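Local coordinates for proton-dependent oligopeptide transporter family protein (Xanthomonas campestris, PDB 6EI3) that probably couples proton movement to peptide transport across the membrane, as a POT-family member of the major facilitator superfamily, captured here in an auto-inhibited state, at residues 294-299 / 431-436; 418-423 / 495-500. All blocks are in the same frame, centred on the assembly; numbering follows the deposited sequence.

How the interactions relate
Interactions 1 and 2 lie 12 Å apart, centre to centre, and share an interface: helix 400-424, which carries 418-423, is followed in the chain by helix 430-456, which carries 431-436. A421 is one junction, its CB lying 3.4 Å from F296 CZ and 3.6 Å from V433 CG1; M434 is another, packing on I418 and Y422, with M434 SD 3.5 Å from I418 CD1. I295, next to F296, touches both F420 and Y497, tying 294-299 to interaction 2. Each contact has a bound monoacylglycerol on one of its segments, at V294 and A297 for interaction 1 and at R495 for interaction 2, though these residues do not themselves touch the partner segment.

Interaction 1: 294-299 / 431-436; sequences VIFALV and GVVMSF. With 78M ((2S)-2,3-dihydroxypropyl(7Z)-pentadec-7-enoate), chain O.
Between the helical segments 294-299 and 431-436 the nearest CA atoms are those of F296 and F436, 7.4 Å apart, a spacing bridged chiefly by the F296 side chain. F296 accounts for 73 Å² of the 133 Å² buried between the two segments. With CG beside the backbone N and anti to the carbonyl carbon (chi1 -77°), its ring extends toward the second helix and meets it by its edge. CE2 lies 3.4 Å from V433 O, and that oxygen sits in the ring plane, so a carbonyl faces the ring's C-H rim. Along the same edge, F296 CD2 touches F436 CB at 3.6 Å. F436 contributes its CB here, while the rest of its side chain leads away, which explains its smaller buried share. Farther round the rim, V433 CG1 meets F296 CZ at 4.1 Å, the two side chains crossing at about a right angle. A different face of 294-299 bears a bound monoacylglycerol. V294 CG2 reaches the lipid's ester oxygen O2 at 3.4 Å, and A297 CB lies 3.7 Å from acyl carbon C7, so head and chain both follow the helix. The F296 ring also meets the W437 ring, planes at about 60°. The contact thus joins helix 281-306 to helix 430-456 with helix 400-424 against it, while I295 packs on F490 and Y493 of helix 471-495.

Interaction 2: 418-423 / 495-500; sequences IEFAYS and RRYRMV. With 78M ((2S)-2,3-dihydroxypropyl(7Z)-pentadec-7-enoate), chain J.
Y497 OH and the backbone N of V500 both hydrogen-bond OE1 of Q424, the residue directly after 418-423, so one side-chain oxygen holds the tail at two points. One residue earlier, S423 OG turns back on its own helix and donates to F420 O at 2.7 Å. The side-chain contacts across the two segments centre on F420. This residue holds CG anti to its backbone N (chi1 162°), which carries the ring toward the tail, where Y497 arrives from the opposite direction. The rings form an offset edge-to-face pair with centroids 5.5 Å apart and planes at 63°: the edge of F420 is directed at the face of Y497, and F420 CZ approaches Y497 CE2 to 3.6 Å. M499 adds a Met-aromatic contact. Bends at chi2 and chi3 fold its chain so that SD lies 3.6 Å from F420 CE1, in the plane of that ring and at its edge. The same sulfur is also in plane at the edge of Y497, 3.8 Å from Y497 CE2, and so lies beside both rings. At the far end of the tail segment, R495 NH1 gives a bent, rather long hydrogen bond of 3.2 Å (143°) to the glycerol oxygen O19 of a bound monoacylglycerol. F420 and Y497 both touch L364 of helix 363-389. The arrangement is an offset edge-to-face aromatic pair with a Met-aromatic contact, by which the extended segment after helix 471-495 packs against the end of helix 400-424, in a protein of the major facilitator fold.

Interaction 1: 294-299 / 431-436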
# COMPACT_ATOMS: atom_id res chain seq x y z
N VAL A 294 -5.70 -15.08 -2.99
CA VAL A 294 -6.80 -14.80 -3.93
C VAL A 294 -7.64 -13.61 -3.43
O VAL A 294 -7.89 -12.69 -4.20
CB VAL A 294 -7.65 -16.05 -4.27
CG1 VAL A 294 -8.81 -15.68 -5.20
CG2 VAL A 294 -6.79 -17.13 -4.92
N ILE A 295 -8.03 -13.63 -2.13
CA ILE A 295 -8.77 -12.54 -1.49
C ILE A 295 -7.98 -11.21 -1.66
O ILE A 295 -8.56 -10.21 -2.09
CB ILE A 295 -9.09 -12.90 -0.01
CG1 ILE A 295 -10.24 -13.92 0.05
CG2 ILE A 295 -9.43 -11.68 0.84
CD1 ILE A 295 -10.07 -15.03 1.06
N PHE A 296 -6.66 -11.24 -1.36
CA PHE A 296 -5.77 -10.07 -1.51
C PHE A 296 -5.69 -9.58 -2.96
O PHE A 296 -5.74 -8.38 -3.19
CB PHE A 296 -4.35 -10.35 -0.96
CG PHE A 296 -4.18 -10.33 0.55
CD1 PHE A 296 -5.28 -10.18 1.40
CD2 PHE A 296 -2.92 -10.45 1.13
CE1 PHE A 296 -5.13 -10.18 2.79
CE2 PHE A 296 -2.77 -10.45 2.52
CZ PHE A 296 -3.87 -10.32 3.34
N ALA A 297 -5.60 -10.50 -3.93
CA ALA A 297 -5.54 -10.15 -5.37
C ALA A 297 -6.78 -9.36 -5.80
O ALA A 297 -6.69 -8.39 -6.56
CB ALA A 297 -5.40 -11.43 -6.21
N LEU A 298 -7.94 -9.77 -5.28
CA LEU A 298 -9.24 -9.17 -5.57
C LEU A 298 -9.46 -7.83 -4.89
O LEU A 298 -10.38 -7.10 -5.27
CB LEU A 298 -10.35 -10.18 -5.23
CG LEU A 298 -10.42 -11.38 -6.16
CD1 LEU A 298 -11.36 -12.45 -5.61
CD2 LEU A 298 -10.85 -10.96 -7.57
N VAL A 299 -8.63 -7.52 -3.89
CA VAL A 299 -8.62 -6.26 -3.14
C VAL A 299 -7.70 -5.22 -3.83
O VAL A 299 -7.88 -4.03 -3.60
CB VAL A 299 -8.26 -6.49 -1.64
CG1 VAL A 299 -7.77 -5.20 -0.94
CG2 VAL A 299 -9.45 -7.05 -0.88
N GLY A 431 4.17 -13.25 9.03
CA GLY A 431 5.13 -12.50 8.22
C GLY A 431 4.84 -12.61 6.74
O GLY A 431 5.01 -11.63 6.00
N VAL A 432 4.39 -13.80 6.30
CA VAL A 432 4.01 -14.11 4.92
C VAL A 432 2.73 -13.33 4.57
O VAL A 432 2.64 -12.78 3.48
CB VAL A 432 3.82 -15.64 4.71
CG1 VAL A 432 3.41 -15.97 3.28
CG2 VAL A 432 5.09 -16.41 5.09
N VAL A 433 1.74 -13.31 5.50
CA VAL A 433 0.48 -12.58 5.34
C VAL A 433 0.79 -11.10 5.08
O VAL A 433 0.26 -10.51 4.14
CB VAL A 433 -0.47 -12.75 6.55
CG1 VAL A 433 -1.62 -11.75 6.50
CG2 VAL A 433 -1.00 -14.18 6.64
N MET A 434 1.66 -10.53 5.93
CA MET A 434 2.07 -9.14 5.84
C MET A 434 2.80 -8.81 4.53
O MET A 434 2.51 -7.79 3.92
CB MET A 434 2.87 -8.71 7.07
CG MET A 434 2.69 -7.26 7.39
SD MET A 434 0.96 -6.90 7.86
CE MET A 434 0.78 -5.37 7.08
N SER A 435 3.69 -9.70 4.08
CA SER A 435 4.41 -9.51 2.82
C SER A 435 3.40 -9.44 1.67
O SER A 435 3.50 -8.54 0.85
CB SER A 435 5.41 -10.64 2.59
OG SER A 435 6.46 -10.58 3.54
N PHE A 436 2.39 -10.35 1.65
CA PHE A 436 1.35 -10.38 0.62
C PHE A 436 0.47 -9.15 0.67
O PHE A 436 -0.02 -8.72 -0.38
CB PHE A 436 0.47 -11.64 0.74
CG PHE A 436 0.98 -12.96 0.20
CD1 PHE A 436 2.19 -13.04 -0.49
CD2 PHE A 436 0.24 -14.14 0.37
CE1 PHE A 436 2.67 -14.27 -0.95
CE2 PHE A 436 0.71 -15.37 -0.11
CZ PHE A 436 1.93 -15.42 -0.78
O21 78M O . -9.80 -20.79 -3.79
C20 78M O . -8.40 -21.01 -3.78
C18 78M O . -7.79 -20.67 -5.12
O19 78M O . -8.39 -21.45 -6.15
C17 78M O . -6.29 -20.86 -5.14
O2 78M O . -5.81 -20.09 -6.26
C1 78M O . -4.49 -19.84 -6.33
O1 78M O . -3.67 -20.35 -5.61
C2 78M O . -4.19 -18.84 -7.40
C3 78M O . -3.57 -17.55 -6.87
C4 78M O . -4.09 -16.30 -7.56
C5 78M O . -3.06 -15.53 -8.36
C6 78M O . -2.14 -14.62 -7.53
C7 78M O . -2.51 -13.18 -7.65
C8 78M O . -1.82 -12.24 -8.27
C9 78M O . -2.21 -10.79 -8.38
C10 78M O . -3.08 -10.54 -9.62
C11 78M O . -4.32 -9.70 -9.36
C12 78M O . -5.49 -10.06 -10.28
C13 78M O . -6.81 -9.37 -9.96
C15 78M O . -8.33 -7.42 -10.42
C14 78M O . -6.92 -7.94 -10.47

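Interaction 2: 418-423 / 495-500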
# COMPACT_ATOMS: atom_id res chain seq x y z
N ILE A 418 -6.40 -7.35 6.71
CA ILE A 418 -5.24 -7.87 7.41
C ILE A 418 -5.66 -8.66 8.67
O ILE A 418 -5.13 -9.75 8.92
CB ILE A 418 -4.20 -6.72 7.63
CG1 ILE A 418 -2.82 -7.27 8.02
CG2 ILE A 418 -4.68 -5.62 8.59
CD1 ILE A 418 -2.16 -8.14 6.91
N GLU A 419 -6.68 -8.18 9.39
CA GLU A 419 -7.23 -8.88 10.55
C GLU A 419 -7.89 -10.21 10.08
O GLU A 419 -7.73 -11.25 10.72
CB GLU A 419 -8.27 -7.98 11.24
CG GLU A 419 -8.62 -8.43 12.64
CD GLU A 419 -9.54 -7.50 13.43
OE1 GLU A 419 -9.58 -6.29 13.12
OE2 GLU A 419 -10.20 -7.99 14.38
N PHE A 420 -8.60 -10.16 8.94
CA PHE A 420 -9.23 -11.35 8.38
C PHE A 420 -8.16 -12.37 8.00
O PHE A 420 -8.27 -13.54 8.34
CB PHE A 420 -10.10 -10.99 7.15
CG PHE A 420 -10.43 -12.18 6.28
CD1 PHE A 420 -11.47 -13.04 6.61
CD2 PHE A 420 -9.66 -12.48 5.16
CE1 PHE A 420 -11.77 -14.15 5.81
CE2 PHE A 420 -9.95 -13.60 4.37
CZ PHE A 420 -11.00 -14.43 4.71
N ALA A 421 -7.12 -11.93 7.28
CA ALA A 421 -6.08 -12.86 6.84
C ALA A 421 -5.34 -13.51 8.02
O ALA A 421 -5.11 -14.71 7.99
CB ALA A 421 -5.12 -12.16 5.92
N TYR A 422 -5.08 -12.73 9.09
CA TYR A 422 -4.42 -13.23 10.30
C TYR A 422 -5.25 -14.33 10.97
O TYR A 422 -4.68 -15.35 11.35
CB TYR A 422 -4.14 -12.08 11.29
CG TYR A 422 -2.95 -11.21 10.95
CD1 TYR A 422 -1.84 -11.74 10.29
CD2 TYR A 422 -2.89 -9.88 11.36
CE1 TYR A 422 -0.72 -10.95 10.01
CE2 TYR A 422 -1.79 -9.08 11.07
CZ TYR A 422 -0.70 -9.63 10.41
OH TYR A 422 0.41 -8.85 10.14
N SER A 423 -6.58 -14.14 11.07
CA SER A 423 -7.52 -15.08 11.67
C SER A 423 -7.58 -16.42 10.92
O SER A 423 -7.94 -17.42 11.53
CB SER A 423 -8.91 -14.46 11.73
OG SER A 423 -9.56 -14.52 10.47
N ARG A 495 -18.51 -15.66 -1.26
CA ARG A 495 -19.68 -16.52 -1.12
C ARG A 495 -19.31 -18.00 -0.88
O ARG A 495 -19.94 -18.65 -0.06
CB ARG A 495 -20.62 -16.36 -2.34
CG ARG A 495 -21.79 -17.34 -2.43
CD ARG A 495 -22.87 -17.09 -1.38
NE ARG A 495 -24.00 -18.01 -1.51
CZ ARG A 495 -25.10 -17.95 -0.76
NH1 ARG A 495 -25.24 -17.01 0.16
NH2 ARG A 495 -26.08 -18.83 -0.95
N ARG A 496 -18.28 -18.50 -1.57
CA ARG A 496 -17.84 -19.89 -1.47
C ARG A 496 -16.72 -20.09 -0.46
O ARG A 496 -16.29 -21.22 -0.24
CB ARG A 496 -17.47 -20.43 -2.86
CG ARG A 496 -18.67 -20.57 -3.80
CD ARG A 496 -18.27 -20.80 -5.24
NE ARG A 496 -19.38 -20.50 -6.16
CZ ARG A 496 -20.28 -21.38 -6.57
NH1 ARG A 496 -20.23 -22.64 -6.17
NH2 ARG A 496 -21.25 -21.00 -7.40
N TYR A 497 -16.25 -19.00 0.17
CA TYR A 497 -15.18 -19.11 1.16
C TYR A 497 -15.68 -19.71 2.47
O TYR A 497 -16.68 -19.27 3.01
CB TYR A 497 -14.49 -17.76 1.40
CG TYR A 497 -13.28 -17.90 2.30
CD1 TYR A 497 -12.05 -18.31 1.79
CD2 TYR A 497 -13.37 -17.66 3.67
CE1 TYR A 497 -10.94 -18.44 2.62
CE2 TYR A 497 -12.27 -17.82 4.51
CZ TYR A 497 -11.06 -18.22 3.98
OH TYR A 497 -9.98 -18.39 4.79
N ARG A 498 -15.00 -20.73 2.97
CA ARG A 498 -15.32 -21.34 4.25
C ARG A 498 -14.42 -20.76 5.37
O ARG A 498 -13.20 -20.96 5.35
CB ARG A 498 -15.22 -22.86 4.16
CG ARG A 498 -15.51 -23.61 5.46
CD ARG A 498 -16.03 -25.02 5.22
NE ARG A 498 -15.12 -25.85 4.43
CZ ARG A 498 -14.04 -26.46 4.91
NH1 ARG A 498 -13.69 -26.30 6.18
NH2 ARG A 498 -13.29 -27.21 4.11
N MET A 499 -15.02 -20.03 6.32
CA MET A 499 -14.28 -19.46 7.46
C MET A 499 -13.76 -20.63 8.34
O MET A 499 -14.53 -21.49 8.74
CB MET A 499 -15.20 -18.56 8.32
CG MET A 499 -15.71 -17.31 7.61
SD MET A 499 -14.41 -16.15 7.20
CE MET A 499 -14.06 -15.40 8.83
N VAL A 500 -12.44 -20.66 8.59
CA VAL A 500 -11.77 -21.64 9.46
C VAL A 500 -10.78 -20.81 10.30
O VAL A 500 -9.66 -20.55 9.88
CB VAL A 500 -11.09 -22.85 8.75
CG1 VAL A 500 -10.55 -23.86 9.78
CG2 VAL A 500 -12.07 -23.58 7.80
O21 78M J . -22.57 -17.00 4.29
C20 78M J . -21.40 -16.49 3.66
C18 78M J . -21.75 -15.34 2.73
O19 78M J . -22.71 -15.78 1.76
C17 78M J . -20.53 -14.77 2.04
O2 78M J . -20.99 -13.69 1.21
C1 78M J . -20.28 -12.55 1.21
O1 78M J . -19.34 -12.35 1.93
C2 78M J . -20.81 -11.58 0.19
C3 78M J . -20.82 -10.14 0.68
C4 78M J . -21.79 -9.24 -0.06
C5 78M J . -22.04 -7.94 0.66
C6 78M J . -22.85 -6.91 -0.13
C7 78M J . -23.21 -5.73 0.72
C8 78M J . -23.52 -4.49 0.32
C9 78M J . -23.57 -3.95 -1.08
C10 78M J . -22.36 -3.09 -1.45
C11 78M J . -22.40 -1.64 -0.95
C12 78M J . -23.23 -0.66 -1.78
C13 78M J . -22.74 -0.43 -3.21
C15 78M J . -23.33 0.24 -5.56
C14 78M J . -23.69 0.34 -4.10